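Local coordinates for SeviL (Septifer virgatus, PDB 6LF2), which binds the saccharides of asialo-GM1 and GM1b as a mussel R-type lectin with a beta-trefoil fold, at residues G10-Q15 and W126-A131; R22-L27 and Y40-W45; Q79-W84 and K101-Y106. One frame throughout, in Å; residues are numbered along the deposited sequence.

Interaction 1. Residues G10-Q15 and W126-A131; sequences GKCYIQ and WILFKA
Tyr13 and Phe129 face each other as an antiparallel hydrogen-bonded pair, joining strand 6-16 to the final strand, 126-130, and so bringing the two ends of the beta-trefoil chain together. Five backbone hydrogen bonds hold the register, running from Ala131 N to Lys11 O (2.9 Å) through to Ile127 N to Gln15 O (2.8 Å). Between them Leu128 CA lies 3.1 Å from Tyr13 O, a CA-H...O contact beside the non-hydrogen-bonded pair of Leu128 with Ile14. One water accepts from Tyr13 OH (2.6 Å) and donates to Ala131 O.

Aromatic packing fills the Tyr13 side of the sheet. With its CG between backbone N and carbonyl carbon (chi1 60°), Phe129 presents a ring face to Tyr13 CB, a CH-pi contact 3.7 Å from the ring centroid. The two rings are near parallel, planes at 26°, but slid so far that they barely overlap. Gln15 OE1, which accepts from Arg22, reaches the edge of the Phe129 ring.

Apolar contacts occupy the other side, where Ile14 CG1 rests 3.9 Å from Leu128 CD2.

The Phe129 ring stacks on Phe129 of the second subunit; the chemistry implies a backbone-bonded strand pair whose Tyr13 and Phe129 face packs against that subunit.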
loop_
_atom_site.group_PDB
_atom_site.type_symbol
_atom_site.label_atom_id
_atom_site.label_comp_id
_atom_site.label_asym_id
_atom_site.label_seq_id
_atom_site.Cartn_x
_atom_site.Cartn_y
_atom_site.Cartn_z
ATOM N N GLY B 10 -2.918 -1.240 -15.056
ATOM C CA GLY B 10 -3.632 -0.913 -13.833
ATOM C C GLY B 10 -3.083 0.368 -13.244
ATOM O O GLY B 10 -2.068 0.908 -13.691
ATOM N N LYS B 11 -3.778 0.848 -12.217
ATOM C CA LYS B 11 -3.368 2.014 -11.452
ATOM C C LYS B 11 -2.917 1.529 -10.084
ATOM O O LYS B 11 -3.601 0.705 -9.470
ATOM C CB LYS B 11 -4.524 3.009 -11.308
ATOM C CG LYS B 11 -4.995 3.656 -12.611
ATOM C CD LYS B 11 -4.091 4.801 -13.049
ATOM C CE LYS B 11 -4.528 5.345 -14.402
ATOM N NZ LYS B 11 -5.978 5.689 -14.415
ATOM N N CYS B 12 -1.776 2.025 -9.611
ATOM C CA CYS B 12 -1.220 1.450 -8.398
ATOM C C CYS B 12 -0.454 2.473 -7.576
ATOM O O CYS B 12 0.070 3.464 -8.092
ATOM C CB CYS B 12 -0.299 0.266 -8.716
ATOM S SG CYS B 12 1.194 0.717 -9.614
ATOM N N TYR B 13 -0.398 2.214 -6.270
ATOM C CA TYR B 13 0.576 2.865 -5.414
ATOM C C TYR B 13 1.862 2.050 -5.443
ATOM O O TYR B 13 1.839 0.835 -5.665
ATOM C CB TYR B 13 0.078 2.974 -3.972
ATOM C CG TYR B 13 -1.150 3.843 -3.786
ATOM C CD1 TYR B 13 -1.026 5.195 -3.526
ATOM C CD2 TYR B 13 -2.436 3.296 -3.850
ATOM C CE1 TYR B 13 -2.147 6.006 -3.349
ATOM C CE2 TYR B 13 -3.563 4.095 -3.674
ATOM C CZ TYR B 13 -3.410 5.440 -3.424
ATOM O OH TYR B 13 -4.505 6.256 -3.251
ATOM N N ILE B 14 2.985 2.733 -5.241
ATOM C CA ILE B 14 4.313 2.123 -5.275
ATOM C C ILE B 14 4.964 2.449 -3.936
ATOM O O ILE B 14 5.431 3.569 -3.706
ATOM C CB ILE B 14 5.148 2.616 -6.466
ATOM C CG1 ILE B 14 4.415 2.285 -7.773
ATOM C CG2 ILE B 14 6.541 1.981 -6.441
ATOM C CD1 ILE B 14 5.091 2.799 -9.048
ATOM N N GLN B 15 4.960 1.477 -3.023
ATOM C CA GLN B 15 5.282 1.721 -1.626
ATOM C C GLN B 15 6.498 0.905 -1.202
ATOM O O GLN B 15 6.665 -0.244 -1.620
ATOM C CB GLN B 15 4.066 1.383 -0.745
ATOM C CG GLN B 15 4.264 1.673 0.740
ATOM C CD GLN B 15 2.945 1.743 1.486
ATOM O OE1 GLN B 15 2.078 2.569 1.170
ATOM N NE2 GLN B 15 2.787 0.872 2.487
ATOM N N TRP B 126 9.853 -2.901 -3.055
ATOM C CA TRP B 126 8.603 -2.178 -3.259
ATOM C C TRP B 126 7.429 -3.135 -3.379
ATOM O O TRP B 126 7.548 -4.243 -3.917
ATOM C CB TRP B 126 8.638 -1.319 -4.529
ATOM C CG TRP B 126 9.793 -0.377 -4.609
ATOM C CD1 TRP B 126 11.029 -0.646 -5.135
ATOM C CD2 TRP B 126 9.827 0.992 -4.184
ATOM N NE1 TRP B 126 11.829 0.459 -5.043
ATOM C CE2 TRP B 126 11.121 1.482 -4.468
ATOM C CE3 TRP B 126 8.890 1.853 -3.590
ATOM C CZ2 TRP B 126 11.504 2.790 -4.173
ATOM C CZ3 TRP B 126 9.271 3.147 -3.294
ATOM C CH2 TRP B 126 10.569 3.609 -3.595
ATOM N N ILE B 127 6.275 -2.676 -2.907
ATOM C CA ILE B 127 5.013 -3.347 -3.153
ATOM C C ILE B 127 4.159 -2.394 -3.983
ATOM O O ILE B 127 4.003 -1.217 -3.634
ATOM C CB ILE B 127 4.338 -3.770 -1.834
ATOM C CG1 ILE B 127 3.028 -4.520 -2.108
ATOM C CG2 ILE B 127 4.151 -2.573 -0.907
ATOM C CD1 ILE B 127 2.565 -5.369 -0.924
ATOM N N LEU B 128 3.683 -2.883 -5.121
ATOM C CA LEU B 128 2.899 -2.097 -6.065
ATOM C C LEU B 128 1.474 -2.615 -5.960
ATOM O O LEU B 128 1.173 -3.706 -6.447
ATOM C CB LEU B 128 3.433 -2.242 -7.487
ATOM C CG LEU B 128 4.865 -1.770 -7.752
ATOM C CD1 LEU B 128 5.863 -2.873 -7.449
ATOM C CD2 LEU B 128 4.977 -1.339 -9.208
ATOM N N PHE B 129 0.606 -1.869 -5.280
ATOM C CA PHE B 129 -0.727 -2.374 -5.000
ATOM C C PHE B 129 -1.800 -1.536 -5.684
ATOM O O PHE B 129 -1.642 -0.333 -5.891
ATOM C CB PHE B 129 -1.000 -2.474 -3.485
ATOM C CG PHE B 129 -0.895 -1.165 -2.717
ATOM C CD1 PHE B 129 -2.028 -0.382 -2.505
ATOM C CD2 PHE B 129 0.300 -0.775 -2.120
ATOM C CE1 PHE B 129 -1.968 0.777 -1.769
ATOM C CE2 PHE B 129 0.371 0.390 -1.379
ATOM C CZ PHE B 129 -0.768 1.171 -1.195
ATOM N N LYS B 130 -2.895 -2.217 -6.037
ATOM C CA LYS B 130 -4.000 -1.612 -6.771
ATOM C C LYS B 130 -4.545 -0.393 -6.041
ATOM O O LYS B 130 -4.846 -0.463 -4.848
ATOM C CB LYS B 130 -5.119 -2.635 -6.953
ATOM C CG LYS B 130 -4.719 -3.861 -7.742
ATOM C CD LYS B 130 -5.835 -4.891 -7.770
ATOM C CE LYS B 130 -5.373 -6.155 -8.479
ATOM N NZ LYS B 130 -4.069 -6.648 -7.945
ATOM N N ALA B 131 -4.686 0.723 -6.763
ATOM C CA ALA B 131 -5.218 1.938 -6.146
ATOM C C ALA B 131 -6.738 1.914 -6.025
ATOM O O ALA B 131 -7.288 2.532 -5.102
ATOM C CB ALA B 131 -4.792 3.175 -6.938
HETATM O O HOH W 1 -6.693 5.159 -4.152
#

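Interaction 2. Residues R22-L27 and Y40-W45. With NGA (2-acetamido-2-deoxy-beta-D-galactopyranose), chain D; GAL (beta-D-galactopyranose), chain C.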
loop_
_atom_site.group_PDB
_atom_site.type_symbol
_atom_site.label_atom_id
_atom_site.label_comp_id
_atom_site.label_asym_id
_atom_site.label_seq_id
_atom_site.Cartn_x
_atom_site.Cartn_y
_atom_site.Cartn_z
ATOM N N ARG B 22 5.589 6.210 -0.126
ATOM C CA ARG B 22 5.029 6.043 -1.461
ATOM C C ARG B 22 5.713 6.996 -2.433
ATOM O O ARG B 22 5.892 8.180 -2.131
ATOM C CB ARG B 22 3.510 6.276 -1.452
ATOM C CG ARG B 22 2.697 5.036 -1.071
ATOM C CD ARG B 22 1.513 5.365 -0.154
ATOM N NE ARG B 22 1.941 5.454 1.244
ATOM C CZ ARG B 22 1.895 6.553 1.988
ATOM N NH1 ARG B 22 1.423 7.691 1.495
ATOM N NH2 ARG B 22 2.325 6.514 3.246
ATOM N N ALA B 23 6.122 6.461 -3.586
ATOM C CA ALA B 23 6.615 7.295 -4.673
ATOM C C ALA B 23 5.505 8.223 -5.149
ATOM O O ALA B 23 4.350 7.817 -5.234
ATOM C CB ALA B 23 7.084 6.407 -5.826
ATOM N N PHE B 24 5.855 9.469 -5.466
ATOM C CA PHE B 24 4.858 10.413 -5.965
ATOM C C PHE B 24 5.479 11.301 -7.038
ATOM O O PHE B 24 6.697 11.478 -7.096
ATOM C CB PHE B 24 4.271 11.279 -4.835
ATOM C CG PHE B 24 5.232 12.295 -4.268
ATOM C CD1 PHE B 24 6.057 11.968 -3.201
ATOM C CD2 PHE B 24 5.317 13.579 -4.810
ATOM C CE1 PHE B 24 6.950 12.905 -2.668
ATOM C CE2 PHE B 24 6.219 14.513 -4.295
ATOM C CZ PHE B 24 7.033 14.175 -3.220
ATOM N N TYR B 25 4.617 11.867 -7.887
ATOM C CA TYR B 25 5.034 12.903 -8.830
ATOM C C TYR B 25 3.941 13.963 -8.871
ATOM O O TYR B 25 2.827 13.678 -9.316
ATOM C CB TYR B 25 5.295 12.347 -10.231
ATOM C CG TYR B 25 5.641 13.447 -11.221
ATOM C CD1 TYR B 25 6.737 14.260 -11.007
ATOM C CD2 TYR B 25 4.855 13.678 -12.350
ATOM C CE1 TYR B 25 7.064 15.278 -11.901
ATOM C CE2 TYR B 25 5.176 14.699 -13.248
ATOM C CZ TYR B 25 6.279 15.493 -13.008
ATOM O OH TYR B 25 6.620 16.515 -13.885
ATOM N N ASN B 26 4.274 15.172 -8.418
ATOM C CA ASN B 26 3.372 16.323 -8.464
ATOM C C ASN B 26 3.793 17.229 -9.616
ATOM O O ASN B 26 4.839 17.886 -9.544
ATOM C CB ASN B 26 3.392 17.089 -7.144
ATOM C CG ASN B 26 2.246 18.083 -7.032
ATOM O OD1 ASN B 26 2.284 19.168 -7.626
ATOM N ND2 ASN B 26 1.216 17.718 -6.265
ATOM N N LEU B 27 2.963 17.276 -10.658
ATOM C CA LEU B 27 3.286 18.060 -11.848
ATOM C C LEU B 27 3.447 19.542 -11.522
ATOM O O LEU B 27 4.406 20.182 -11.969
ATOM C CB LEU B 27 2.204 17.851 -12.906
ATOM C CG LEU B 27 2.346 18.672 -14.190
ATOM C CD1 LEU B 27 3.618 18.283 -14.917
ATOM C CD2 LEU B 27 1.151 18.439 -15.063
ATOM N N TYR B 40 -2.042 10.631 -0.930
ATOM C CA TYR B 40 -2.528 11.647 -1.847
ATOM C C TYR B 40 -2.654 11.072 -3.249
ATOM O O TYR B 40 -2.012 10.074 -3.595
ATOM C CB TYR B 40 -1.580 12.836 -1.909
ATOM C CG TYR B 40 -1.517 13.755 -0.720
ATOM C CD1 TYR B 40 -2.389 14.833 -0.609
ATOM C CD2 TYR B 40 -0.526 13.608 0.247
ATOM C CE1 TYR B 40 -2.304 15.716 0.455
ATOM C CE2 TYR B 40 -0.431 14.482 1.309
ATOM C CZ TYR B 40 -1.325 15.533 1.410
ATOM O OH TYR B 40 -1.243 16.400 2.464
ATOM N N ASP B 41 -3.437 11.778 -4.074
ATOM C CA ASP B 41 -3.703 11.352 -5.446
ATOM C C ASP B 41 -2.445 11.286 -6.300
ATOM O O ASP B 41 -2.388 10.489 -7.247
ATOM C CB ASP B 41 -4.696 12.305 -6.112
ATOM C CG ASP B 41 -6.121 11.948 -5.814
ATOM O OD1 ASP B 41 -6.336 10.962 -5.076
ATOM O OD2 ASP B 41 -7.022 12.644 -6.330
ATOM N N ASP B 42 -1.445 12.119 -6.014
ATOM C CA ASP B 42 -0.255 12.104 -6.851
ATOM C C ASP B 42 0.672 10.934 -6.525
ATOM O O ASP B 42 1.762 10.840 -7.099
ATOM C CB ASP B 42 0.485 13.451 -6.785
ATOM C CG ASP B 42 0.999 13.806 -5.393
ATOM O OD1 ASP B 42 0.881 12.994 -4.453
ATOM O OD2 ASP B 42 1.538 14.923 -5.247
ATOM N N GLN B 43 0.248 10.032 -5.646
ATOM C CA GLN B 43 0.951 8.779 -5.413
ATOM C C GLN B 43 0.391 7.637 -6.248
ATOM O O GLN B 43 0.846 6.499 -6.102
ATOM C CB GLN B 43 0.890 8.420 -3.912
ATOM C CG GLN B 43 1.550 9.477 -3.019
ATOM C CD GLN B 43 1.063 9.407 -1.582
ATOM O OE1 GLN B 43 0.493 8.399 -1.156
ATOM N NE2 GLN B 43 1.249 10.488 -0.844
ATOM N N ILE B 44 -0.588 7.900 -7.115
ATOM C CA ILE B 44 -1.187 6.870 -7.956
ATOM C C ILE B 44 -0.511 6.896 -9.318
ATOM O O ILE B 44 -0.482 7.942 -9.983
ATOM C CB ILE B 44 -2.702 7.069 -8.096
ATOM C CG1 ILE B 44 -3.340 7.083 -6.700
ATOM C CG2 ILE B 44 -3.300 5.964 -8.959
ATOM C CD1 ILE B 44 -4.846 7.267 -6.702
ATOM N N TRP B 45 0.004 5.738 -9.739
ATOM C CA TRP B 45 0.748 5.603 -10.986
ATOM C C TRP B 45 0.025 4.687 -11.957
ATOM O O TRP B 45 -0.703 3.774 -11.555
ATOM C CB TRP B 45 2.162 5.035 -10.749
ATOM C CG TRP B 45 3.005 5.869 -9.838
ATOM C CD1 TRP B 45 2.939 5.904 -8.473
ATOM C CD2 TRP B 45 4.053 6.786 -10.207
ATOM N NE1 TRP B 45 3.861 6.781 -7.978
ATOM C CE2 TRP B 45 4.561 7.340 -9.013
ATOM C CE3 TRP B 45 4.604 7.200 -11.428
ATOM C CZ2 TRP B 45 5.595 8.277 -8.995
ATOM C CZ3 TRP B 45 5.634 8.138 -11.408
ATOM C CH2 TRP B 45 6.121 8.664 -10.203
HETATM C C1 NGA D . 3.092 16.886 0.232
HETATM C C2 NGA D . 2.382 17.866 -0.702
HETATM C C3 NGA D . 1.237 17.185 -1.444
HETATM C C4 NGA D . 1.711 15.876 -2.074
HETATM C C5 NGA D . 2.487 15.024 -1.068
HETATM C C6 NGA D . 3.062 13.762 -1.710
HETATM C C7 NGA D . 2.386 20.262 -0.256
HETATM C C8 NGA D . 1.594 21.430 0.258
HETATM N N2 NGA D . 1.923 19.040 0.025
HETATM O O3 NGA D . 0.815 18.046 -2.482
HETATM O O4 NGA D . 2.542 16.162 -3.186
HETATM O O5 NGA D . 3.547 15.788 -0.542
HETATM O O6 NGA D . 2.047 12.854 -2.048
HETATM O O7 NGA D . 3.417 20.456 -0.898
HETATM C C1 GAL C . -0.591 17.986 -2.769
HETATM C C2 GAL C . -0.969 19.334 -3.419
HETATM C C3 GAL C . -2.423 19.342 -3.888
HETATM C C4 GAL C . -2.650 18.156 -4.855
HETATM C C5 GAL C . -2.233 16.878 -4.107
HETATM C C6 GAL C . -2.285 15.607 -4.916
HETATM O O2 GAL C . -0.783 20.429 -2.517
HETATM O O3 GAL C . -2.746 20.566 -4.551
HETATM O O4 GAL C . -1.889 18.300 -6.086
HETATM O O5 GAL C . -0.874 16.963 -3.651
HETATM O O6 GAL C . -3.604 15.226 -5.155
HETATM O O HOH W 2 2.790 5.457 -4.761
#
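Asp42 and Asn26 meet beside the bound glycan in a pocket of this beta-trefoil R-type lectin, where a 3-10 turn, 41-43, packs against strand 22-26. Asp42 can be followed outward from the backbone. Its CB lies 3.5 Å from Tyr25 O, while its own carbonyl O accepts from Tyr25 N. CG sits between the backbone N and the carbonyl carbon (chi1 62°), and the carboxylate beyond it runs alongside Phe24, the two planes moderately inclined. At the tip the oxygens divide the work: OD1 accepts from NGA O6 at 2.7 Å, and OD2 accepts from NGA O4 at 2.6 Å. OD2 also takes Asn26 ND2 on its anti side, at 3.0 Å and 23° out of the carboxylate plane. Asn26 ND2 bonds GAL O4 as well, less straight, so it touches the glycan itself while also holding the acid; Asn26 OD1 accepts from Arg29 N.

The hydroxyl NGA O6 is gripped twice, since Gln43 NE2 donates to it at 2.8 Å. Gln43 OE1 in turn lies in the guanidinium plane of Arg22, whose NH1 donates to it from above the amide carbonyl plane. Two rings line the site: the exocyclic NGA C6 lies above the middle of the Phe24 ring, and ring atom NGA C3 above that of Tyr40.

Deeper down, Trp45 NE1 donates to Ala23 O at 3.0 Å, standing 70° out of that carbonyl's plane.

Interaction 3. Residues Q79-W84 and K101-Y106; sequences QDTTLW and KVHKAY
Leu83 and Lys101 run alongside each other in a common direction where the loop 79-84 meets the loop 101-106. Lys101 CG is anti to the backbone N (chi1 176°) and the next torsion is extended too (chi2 179°), which carries CD to 3.7 Å from Leu83 CD1; the bend at chi4 turns only NZ. Beside this apolar flank the backbones are joined by the hydrogen bond from Lys101 N to Leu83 O (3.0 Å), with an N-H...O angle of 170°. A water reinforces the join by donating to Asp80 O and Leu83 O and accepting from Val102 N.

Val102 supplies the second side-chain meeting. Its CG2, anti to the carbonyl carbon, touches Asp80 CG at 3.6 Å and Thr81 CG2 at 3.8 Å, both approaches being oblique. The methyl CG2 of Thr81 also approaches His103 NE2, at 4.0 Å, while Thr81 OG1 is hydrogen-bonded to Gln66 NE2. Within its own loop, Val102 CG1 stands 3.6 Å above the His103 ring plane, over its centre.

The 3-10 turn 80-82 is closed by Thr82, whose OG1 donates to Gln79 O at 2.6 Å on a lone pair in the carbonyl plane; Thr82 N bonds the same oxygen.

In the fold, the first loop leads from strand 72-75 into strand 84-88 and the second joins strands 96-100 and 106-110. Strand 63-67 lies beside both, its Tyr67 touching Trp84, Ala105 and His103.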
loop_
_atom_site.group_PDB
_atom_site.type_symbol
_atom_site.label_atom_id
_atom_site.label_comp_id
_atom_site.label_asym_id
_atom_site.label_seq_id
_atom_site.Cartn_x
_atom_site.Cartn_y
_atom_site.Cartn_z
ATOM N N GLN B 79 11.326 6.132 -23.584
ATOM C CA GLN B 79 12.626 5.766 -24.130
ATOM C C GLN B 79 13.056 4.433 -23.540
ATOM O O GLN B 79 12.430 3.906 -22.618
ATOM C CB GLN B 79 13.685 6.834 -23.822
ATOM C CG GLN B 79 13.373 8.250 -24.312
ATOM C CD GLN B 79 13.507 8.427 -25.831
ATOM O OE1 GLN B 79 13.924 7.513 -26.553
ATOM N NE2 GLN B 79 13.153 9.615 -26.317
ATOM N N ASP B 80 14.166 3.898 -24.054
ATOM C CA ASP B 80 14.639 2.629 -23.515
ATOM C C ASP B 80 14.941 2.746 -22.024
ATOM O O ASP B 80 14.758 1.777 -21.280
ATOM C CB ASP B 80 15.849 2.124 -24.311
ATOM C CG ASP B 80 17.015 3.106 -24.337
ATOM O OD1 ASP B 80 16.937 4.202 -23.738
ATOM O OD2 ASP B 80 18.033 2.760 -24.983
ATOM N N THR B 81 15.333 3.934 -21.562
ATOM C CA THR B 81 15.643 4.176 -20.159
ATOM C C THR B 81 14.411 4.315 -19.273
ATOM O O THR B 81 14.559 4.548 -18.064
ATOM C CB THR B 81 16.481 5.440 -20.027
ATOM O OG1 THR B 81 15.889 6.468 -20.830
ATOM C CG2 THR B 81 17.913 5.182 -20.488
ATOM N N THR B 82 13.212 4.205 -19.840
ATOM C CA THR B 82 11.988 4.151 -19.053
ATOM C C THR B 82 11.499 2.720 -18.860
ATOM O O THR B 82 10.410 2.510 -18.309
ATOM C CB THR B 82 10.882 4.995 -19.705
ATOM O OG1 THR B 82 10.498 4.430 -20.964
ATOM C CG2 THR B 82 11.320 6.435 -19.885
ATOM N N LEU B 83 12.279 1.729 -19.283
ATOM C CA LEU B 83 11.909 0.331 -19.106
ATOM C C LEU B 83 12.444 -0.187 -17.779
ATOM O O LEU B 83 13.612 0.030 -17.444
ATOM C CB LEU B 83 12.437 -0.539 -20.249
ATOM C CG LEU B 83 11.924 -0.197 -21.643
ATOM C CD1 LEU B 83 12.611 -1.079 -22.675
ATOM C CD2 LEU B 83 10.433 -0.386 -21.713
ATOM N N TRP B 84 11.576 -0.881 -17.035
ATOM C CA TRP B 84 11.904 -1.471 -15.744
ATOM C C TRP B 84 11.412 -2.903 -15.752
ATOM O O TRP B 84 10.342 -3.189 -16.294
ATOM C CB TRP B 84 11.233 -0.713 -14.584
ATOM C CG TRP B 84 11.519 0.736 -14.551
ATOM C CD1 TRP B 84 10.900 1.712 -15.283
ATOM C CD2 TRP B 84 12.505 1.395 -13.761
ATOM N NE1 TRP B 84 11.445 2.932 -14.993
ATOM C CE2 TRP B 84 12.431 2.770 -14.059
ATOM C CE3 TRP B 84 13.451 0.956 -12.826
ATOM C CZ2 TRP B 84 13.261 3.709 -13.457
ATOM C CZ3 TRP B 84 14.263 1.889 -12.225
ATOM C CH2 TRP B 84 14.166 3.251 -12.543
ATOM N N LYS B 101 16.352 -1.228 -17.098
ATOM C CA LYS B 101 16.897 -2.102 -18.136
ATOM C C LYS B 101 18.246 -1.607 -18.640
ATOM O O LYS B 101 19.204 -2.383 -18.738
ATOM C CB LYS B 101 15.924 -2.227 -19.311
ATOM C CG LYS B 101 16.483 -3.066 -20.485
ATOM C CD LYS B 101 15.482 -3.174 -21.624
ATOM C CE LYS B 101 15.880 -4.233 -22.644
ATOM N NZ LYS B 101 17.204 -3.956 -23.280
ATOM N N VAL B 102 18.331 -0.321 -18.989
ATOM C CA VAL B 102 19.532 0.195 -19.641
ATOM C C VAL B 102 20.709 0.178 -18.678
ATOM O O VAL B 102 21.819 -0.239 -19.034
ATOM C CB VAL B 102 19.267 1.608 -20.195
ATOM C CG1 VAL B 102 20.576 2.304 -20.572
ATOM C CG2 VAL B 102 18.339 1.530 -21.405
ATOM N N HIS B 103 20.483 0.587 -17.437
ATOM C CA HIS B 103 21.572 0.815 -16.505
ATOM C C HIS B 103 21.713 -0.262 -15.445
ATOM O O HIS B 103 22.668 -0.206 -14.666
ATOM C CB HIS B 103 21.404 2.179 -15.829
ATOM C CG HIS B 103 21.487 3.321 -16.790
ATOM N ND1 HIS B 103 22.682 3.746 -17.330
ATOM C CD2 HIS B 103 20.527 4.106 -17.335
ATOM C CE1 HIS B 103 22.454 4.750 -18.158
ATOM N NE2 HIS B 103 21.156 4.991 -18.177
ATOM N N LYS B 104 20.801 -1.229 -15.398
ATOM C CA LYS B 104 20.846 -2.305 -14.406
ATOM C C LYS B 104 21.020 -1.740 -12.992
ATOM O O LYS B 104 21.831 -2.211 -12.190
ATOM C CB LYS B 104 21.942 -3.316 -14.755
ATOM C CG LYS B 104 21.736 -4.007 -16.116
ATOM C CD LYS B 104 20.415 -4.776 -16.158
ATOM C CE LYS B 104 20.282 -5.633 -17.423
ATOM N NZ LYS B 104 20.156 -4.830 -18.675
ATOM N N ALA B 105 20.234 -0.709 -12.687
ATOM C CA ALA B 105 20.215 -0.080 -11.375
ATOM C C ALA B 105 18.811 -0.183 -10.788
ATOM O O ALA B 105 17.818 -0.023 -11.506
ATOM C CB ALA B 105 20.653 1.390 -11.456
ATOM N N TYR B 106 18.738 -0.462 -9.484
ATOM C CA TYR B 106 17.469 -0.686 -8.793
ATOM C C TYR B 106 16.913 0.618 -8.227
ATOM O O TYR B 106 17.637 1.382 -7.584
ATOM C CB TYR B 106 17.654 -1.684 -7.644
ATOM C CG TYR B 106 18.070 -3.076 -8.049
ATOM C CD1 TYR B 106 17.154 -3.965 -8.596
ATOM C CD2 TYR B 106 19.380 -3.508 -7.857
ATOM C CE1 TYR B 106 17.532 -5.243 -8.962
ATOM C CE2 TYR B 106 19.763 -4.783 -8.214
ATOM C CZ TYR B 106 18.835 -5.647 -8.759
ATOM O OH TYR B 106 19.210 -6.922 -9.122
HETATM O O HOH W 3 15.764 1.128 -18.820
#

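Overall arrangement
Interactions 1 and 2 adjoin, with centres about 11 Å apart, and meet through strand 6-16, which carries 10-15 and is contacted by Trp45 and Arg22 of interaction 2: Cys12 O lies 2.8 Å from Trp45 N. Interaction 3 is across the chain's centre from both, its centre about 19 Å from that of interaction 1 and about 20 Å from that of interaction 2, without touching either. Along the sequence, interaction 1 encloses the others, while interaction 2 closes before interaction 3 opens. The two ends of the chain are thus paired by 10-15 and 126-131, with the observed glycan site beside that junction and the dimer interface, and 79-84 with 101-106 on the far side.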